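PDB 4R1D: Tle cognate immunity protein 4 C-terminal domain-containing protein from Pseudomonas aeruginosa PAO1, which binds the lipase effector Tle4 of the H2 type VI secretion system and probably protects the cell that makes it from this toxin. Local coordinates for residues B[27-31]-B[32-36]; B[121-124]-B[125-129]. All coordinates share one frame; numbering follows the deposited sequence.

Interaction 1 (27-36) is the turn end of the hairpin of strands 23-30 and 33-38; interaction 2 (121-129) covers most of helix 119-132, later in the chain. Both belong to the N-terminal part of this immunity protein, their centres about 15 Å apart. Side chains join them: CG2 of I125 lies 3.9 Å from NE1 of W31, and CD2 of L129 lies 4.0 Å from CD2 of L30. W110, on strand 107-115, touches residues of both interactions. D33 and H121 each bond to the partner protein chain of the complex, so the hairpin turn and the helix present adjoining parts of one binding surface.

Interaction 1 of 2, residues B[27-31]-B[32-36]; sequences GYYLW and GDRIE
The hairpin joining strands 23-30 and 33-38 brings Y28, Y29 and L30 of the first strand against D33, R34 and I35 of the second. Its corner is a type I' turn from L30 to D33, with W31 and G32 both at positive phi. L30 and D33 form the antiparallel hydrogen-bonded pair, L30 N to D33 O at 2.8 Å and D33 N to L30 O at 3.0 Å; in the second bond the donor stands above the carbonyl plane. L30 O is gripped twice, accepting from both D33 N and W110 NE1. The next rung, I35 N to Y28 O, measures 2.9 Å.

Y29 and R34 are the non-hydrogen-bonded pair, and their side chains share a face of the hairpin. CG of Y29 is anti to its carbonyl carbon (chi1 -48°), which lays the ring back along its own strand toward G27, its CD2 side beside R34, 3.7 Å from CA of R34. R34 runs extended past it, with the guanidinium and ring planes 53° apart. One water accepts from R34 NE and Y28 N and donates to I35 O, tying the arginine to both strands. Beside the I35 N to Y28 O bond, CB of Y28 meets the CG2 branch of I35 at 3.7 Å.

Several groups here reach the partner protein. D33 OD2 makes a salt bridge to R397 of that chain, G32 O accepts from its Q110 and K107, and Y29 OH bonds to its N64. Within the immunity protein, R163 makes a cation-pi contact with Y29. A second water accepts from G32 N at 2.9 Å and gives a weak bond to Y29 O. Paired flanking residues and two positive-phi corner residues identify a 2-residue type I' beta hairpin, whose turn here forms part of the interface with the partner chain.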
loop_
_atom_site.group_PDB
_atom_site.type_symbol
_atom_site.label_atom_id
_atom_site.label_comp_id
_atom_site.label_asym_id
_atom_site.label_seq_id
_atom_site.Cartn_x
_atom_site.Cartn_y
_atom_site.Cartn_z
ATOM N N GLY B 27 -19.028 4.882 -3.741
ATOM C CA GLY B 27 -18.100 5.700 -4.491
ATOM C C GLY B 27 -18.306 5.487 -5.979
ATOM O O GLY B 27 -18.655 4.379 -6.407
ATOM N N TYR B 28 -18.074 6.546 -6.754
ATOM C CA TYR B 28 -18.287 6.537 -8.200
ATOM C C TYR B 28 -17.055 7.099 -8.857
ATOM O O TYR B 28 -16.466 8.052 -8.347
ATOM C CB TYR B 28 -19.492 7.399 -8.566
ATOM C CG TYR B 28 -20.715 6.952 -7.834
ATOM C CD1 TYR B 28 -21.472 5.896 -8.315
ATOM C CD2 TYR B 28 -21.088 7.554 -6.642
ATOM C CE1 TYR B 28 -22.581 5.452 -7.639
ATOM C CE2 TYR B 28 -22.211 7.119 -5.949
ATOM C CZ TYR B 28 -22.950 6.069 -6.460
ATOM O OH TYR B 28 -24.065 5.617 -5.795
ATOM N N TYR B 29 -16.671 6.516 -9.987
ATOM C CA TYR B 29 -15.405 6.865 -10.614
ATOM C C TYR B 29 -15.593 7.005 -12.119
ATOM O O TYR B 29 -16.187 6.134 -12.761
ATOM C CB TYR B 29 -14.351 5.777 -10.313
ATOM C CG TYR B 29 -14.295 5.393 -8.850
ATOM C CD1 TYR B 29 -15.180 4.460 -8.327
ATOM C CD2 TYR B 29 -13.355 5.962 -7.997
ATOM C CE1 TYR B 29 -15.143 4.105 -6.989
ATOM C CE2 TYR B 29 -13.311 5.610 -6.633
ATOM C CZ TYR B 29 -14.206 4.687 -6.149
ATOM O OH TYR B 29 -14.178 4.323 -4.821
ATOM N N LEU B 30 -15.067 8.100 -12.664
ATOM C CA LEU B 30 -15.166 8.390 -14.087
ATOM C C LEU B 30 -13.754 8.490 -14.664
ATOM O O LEU B 30 -12.928 9.255 -14.164
ATOM C CB LEU B 30 -15.911 9.711 -14.277
ATOM C CG LEU B 30 -16.292 10.139 -15.686
ATOM C CD1 LEU B 30 -17.238 9.124 -16.330
ATOM C CD2 LEU B 30 -16.921 11.523 -15.614
ATOM N N TRP B 31 -13.495 7.719 -15.721
ATOM C CA TRP B 31 -12.163 7.636 -16.304
ATOM C C TRP B 31 -11.145 7.376 -15.194
ATOM O O TRP B 31 -10.027 7.868 -15.228
ATOM C CB TRP B 31 -11.837 8.897 -17.116
ATOM C CG TRP B 31 -12.798 9.085 -18.270
ATOM C CD1 TRP B 31 -13.866 9.935 -18.320
ATOM C CD2 TRP B 31 -12.783 8.389 -19.519
ATOM N NE1 TRP B 31 -14.522 9.804 -19.520
ATOM C CE2 TRP B 31 -13.874 8.863 -20.278
ATOM C CE3 TRP B 31 -11.957 7.400 -20.066
ATOM C CZ2 TRP B 31 -14.157 8.390 -21.559
ATOM C CZ3 TRP B 31 -12.234 6.937 -21.340
ATOM C CH2 TRP B 31 -13.326 7.429 -22.072
ATOM N N GLY B 32 -11.555 6.573 -14.213
ATOM C CA GLY B 32 -10.650 6.102 -13.183
ATOM C C GLY B 32 -10.525 6.985 -11.955
ATOM O O GLY B 32 -9.956 6.565 -10.957
ATOM N N ASP B 33 -11.066 8.200 -12.015
ATOM C CA ASP B 33 -10.945 9.151 -10.911
ATOM C C ASP B 33 -12.286 9.363 -10.210
ATOM O O ASP B 33 -13.322 9.430 -10.860
ATOM C CB ASP B 33 -10.419 10.486 -11.447
ATOM C CG ASP B 33 -9.020 10.363 -12.026
ATOM O OD1 ASP B 33 -8.173 9.694 -11.397
ATOM O OD2 ASP B 33 -8.762 10.922 -13.111
ATOM N N ARG B 34 -12.270 9.475 -8.887
ATOM C CA ARG B 34 -13.519 9.610 -8.148
ATOM C C ARG B 34 -14.274 10.901 -8.444
ATOM O O ARG B 34 -13.687 11.980 -8.472
ATOM C CB ARG B 34 -13.250 9.521 -6.651
ATOM C CG ARG B 34 -14.505 9.686 -5.804
ATOM C CD ARG B 34 -14.253 9.227 -4.382
ATOM N NE ARG B 34 -15.422 9.479 -3.544
ATOM C CZ ARG B 34 -15.391 9.560 -2.215
ATOM N NH1 ARG B 34 -14.244 9.396 -1.566
ATOM N NH2 ARG B 34 -16.513 9.802 -1.534
ATOM N N ILE B 35 -15.577 10.774 -8.689
ATOM C CA ILE B 35 -16.446 11.935 -8.716
ATOM C C ILE B 35 -17.102 12.005 -7.339
ATOM O O ILE B 35 -17.912 11.148 -6.967
ATOM C CB ILE B 35 -17.475 11.918 -9.882
ATOM C CG1 ILE B 35 -18.357 13.171 -9.812
ATOM C CG2 ILE B 35 -18.302 10.627 -9.893
ATOM C CD1 ILE B 35 -18.933 13.595 -11.166
ATOM N N GLU B 36 -16.680 13.009 -6.579
ATOM C CA GLU B 36 -17.050 13.168 -5.173
ATOM C C GLU B 36 -18.171 14.182 -5.000
ATOM O O GLU B 36 -18.075 15.317 -5.468
ATOM C CB GLU B 36 -15.822 13.613 -4.371
ATOM C CG GLU B 36 -16.071 13.706 -2.870
ATOM C CD GLU B 36 -14.933 14.378 -2.120
ATOM O OE1 GLU B 36 -14.039 14.948 -2.778
ATOM O OE2 GLU B 36 -14.940 14.341 -0.864
HETATM O O HOH W 1 -17.873 9.077 -5.178
HETATM O O HOH W 2 -13.947 4.956 -13.882
#

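Interaction 2 of 2, residues B[121-124]-B[125-129]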
loop_
_atom_site.group_PDB
_atom_site.type_symbol
_atom_site.label_atom_id
_atom_site.label_comp_id
_atom_site.label_asym_id
_atom_site.label_seq_id
_atom_site.Cartn_x
_atom_site.Cartn_y
_atom_site.Cartn_z
ATOM N N HIS B 121 -8.738 17.189 -25.331
ATOM C CA HIS B 121 -9.625 16.046 -25.167
ATOM C C HIS B 121 -10.219 16.016 -23.763
ATOM O O HIS B 121 -11.421 15.811 -23.591
ATOM C CB HIS B 121 -8.892 14.737 -25.448
ATOM C CG HIS B 121 -9.738 13.526 -25.211
ATOM N ND1 HIS B 121 -10.914 13.297 -25.894
ATOM C CD2 HIS B 121 -9.597 12.493 -24.347
ATOM C CE1 HIS B 121 -11.454 12.169 -25.469
ATOM N NE2 HIS B 121 -10.674 11.662 -24.532
ATOM N N ALA B 122 -9.372 16.217 -22.761
ATOM C CA ALA B 122 -9.849 16.297 -21.377
ATOM C C ALA B 122 -10.892 17.405 -21.231
ATOM O O ALA B 122 -11.924 17.227 -20.579
ATOM C CB ALA B 122 -8.685 16.545 -20.431
ATOM N N VAL B 123 -10.623 18.556 -21.837
ATOM C CA VAL B 123 -11.561 19.670 -21.762
ATOM C C VAL B 123 -12.931 19.282 -22.324
ATOM O O VAL B 123 -13.957 19.544 -21.698
ATOM C CB VAL B 123 -11.013 20.947 -22.446
ATOM C CG1 VAL B 123 -12.099 21.992 -22.567
ATOM C CG2 VAL B 123 -9.838 21.505 -21.655
ATOM N N GLU B 124 -12.953 18.628 -23.480
ATOM C CA GLU B 124 -14.224 18.232 -24.083
ATOM C C GLU B 124 -14.998 17.261 -23.185
ATOM O O GLU B 124 -16.226 17.329 -23.099
ATOM C CB GLU B 124 -14.024 17.634 -25.480
ATOM C CG GLU B 124 -15.307 17.109 -26.108
ATOM C CD GLU B 124 -16.417 18.159 -26.158
ATOM O OE1 GLU B 124 -16.110 19.366 -26.320
ATOM O OE2 GLU B 124 -17.599 17.773 -26.031
ATOM N N ILE B 125 -14.282 16.367 -22.510
ATOM C CA ILE B 125 -14.927 15.435 -21.589
ATOM C C ILE B 125 -15.632 16.181 -20.447
ATOM O O ILE B 125 -16.769 15.861 -20.106
ATOM C CB ILE B 125 -13.929 14.389 -21.028
ATOM C CG1 ILE B 125 -13.534 13.392 -22.121
ATOM C CG2 ILE B 125 -14.547 13.643 -19.857
ATOM C CD1 ILE B 125 -12.396 12.466 -21.723
ATOM N N SER B 126 -14.955 17.174 -19.871
ATOM C CA SER B 126 -15.534 17.980 -18.799
ATOM C C SER B 126 -16.684 18.852 -19.301
ATOM O O SER B 126 -17.684 19.010 -18.609
ATOM C CB SER B 126 -14.468 18.838 -18.122
ATOM O OG SER B 126 -13.632 18.036 -17.295
ATOM N N ARG B 127 -16.536 19.419 -20.496
ATOM C CA ARG B 127 -17.643 20.142 -21.128
ATOM C C ARG B 127 -18.871 19.246 -21.216
ATOM O O ARG B 127 -19.985 19.650 -20.869
ATOM C CB ARG B 127 -17.282 20.591 -22.548
ATOM C CG ARG B 127 -15.917 21.233 -22.719
ATOM C CD ARG B 127 -15.980 22.742 -22.704
ATOM N NE ARG B 127 -17.066 23.279 -23.521
ATOM C CZ ARG B 127 -17.472 24.544 -23.454
ATOM N NH1 ARG B 127 -16.866 25.382 -22.626
ATOM N NH2 ARG B 127 -18.475 24.974 -24.206
ATOM N N ALA B 128 -18.664 18.030 -21.705
ATOM C CA ALA B 128 -19.753 17.084 -21.900
ATOM C C ALA B 128 -20.356 16.663 -20.562
ATOM O O ALA B 128 -21.570 16.544 -20.435
ATOM C CB ALA B 128 -19.271 15.865 -22.687
ATOM N N LEU B 129 -19.500 16.442 -19.567
ATOM C CA LEU B 129 -19.974 16.116 -18.225
ATOM C C LEU B 129 -20.918 17.194 -17.704
ATOM O O LEU B 129 -21.968 16.892 -17.138
ATOM C CB LEU B 129 -18.795 15.944 -17.251
ATOM C CG LEU B 129 -19.180 15.586 -15.809
ATOM C CD1 LEU B 129 -20.093 14.358 -15.767
ATOM C CD2 LEU B 129 -17.939 15.359 -14.940
HETATM O O HOH W 3 -12.126 15.847 -18.243
HETATM O O HOH W 4 -18.018 21.323 -26.053
#
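A122 O is gripped twice: S126 N donates to it at 3.1 Å, and a water donates at 2.7 Å while also bonding to S126 OG. The serine is thus tied back to the preceding helical turn directly through its backbone N and, by way of the water, through OG. I125 N to H121 O and A128 N to E124 O continue the i to i+4 ladder.

I125 lays CG1 over one face of the H121 imidazole, 4.0 Å above its plane and offset toward the rim, with CD1 3.4 Å from H121 NE2. That nitrogen is hydrogen-bonded to G395 O of the partner protein chain, which helps to hold the ring's outer end. The E124 chain bends at chi2 (55°), turning its carboxylate forward along the helix toward R127. The two side chains cross at about a right angle, and their charged atoms do not meet: E124 OE1 is 4.9 Å from R127 NE. A water donates to OE1 and accepts a weak bond from NE, whereas OE2 takes a salt bridge from R131, about two turns further along the helix.

The inner side of helix 119-132 packs against strands 107-115 and 92-100: A122 touches V114, S126 reaches W110 and T97, and L129 meets W110 and V99.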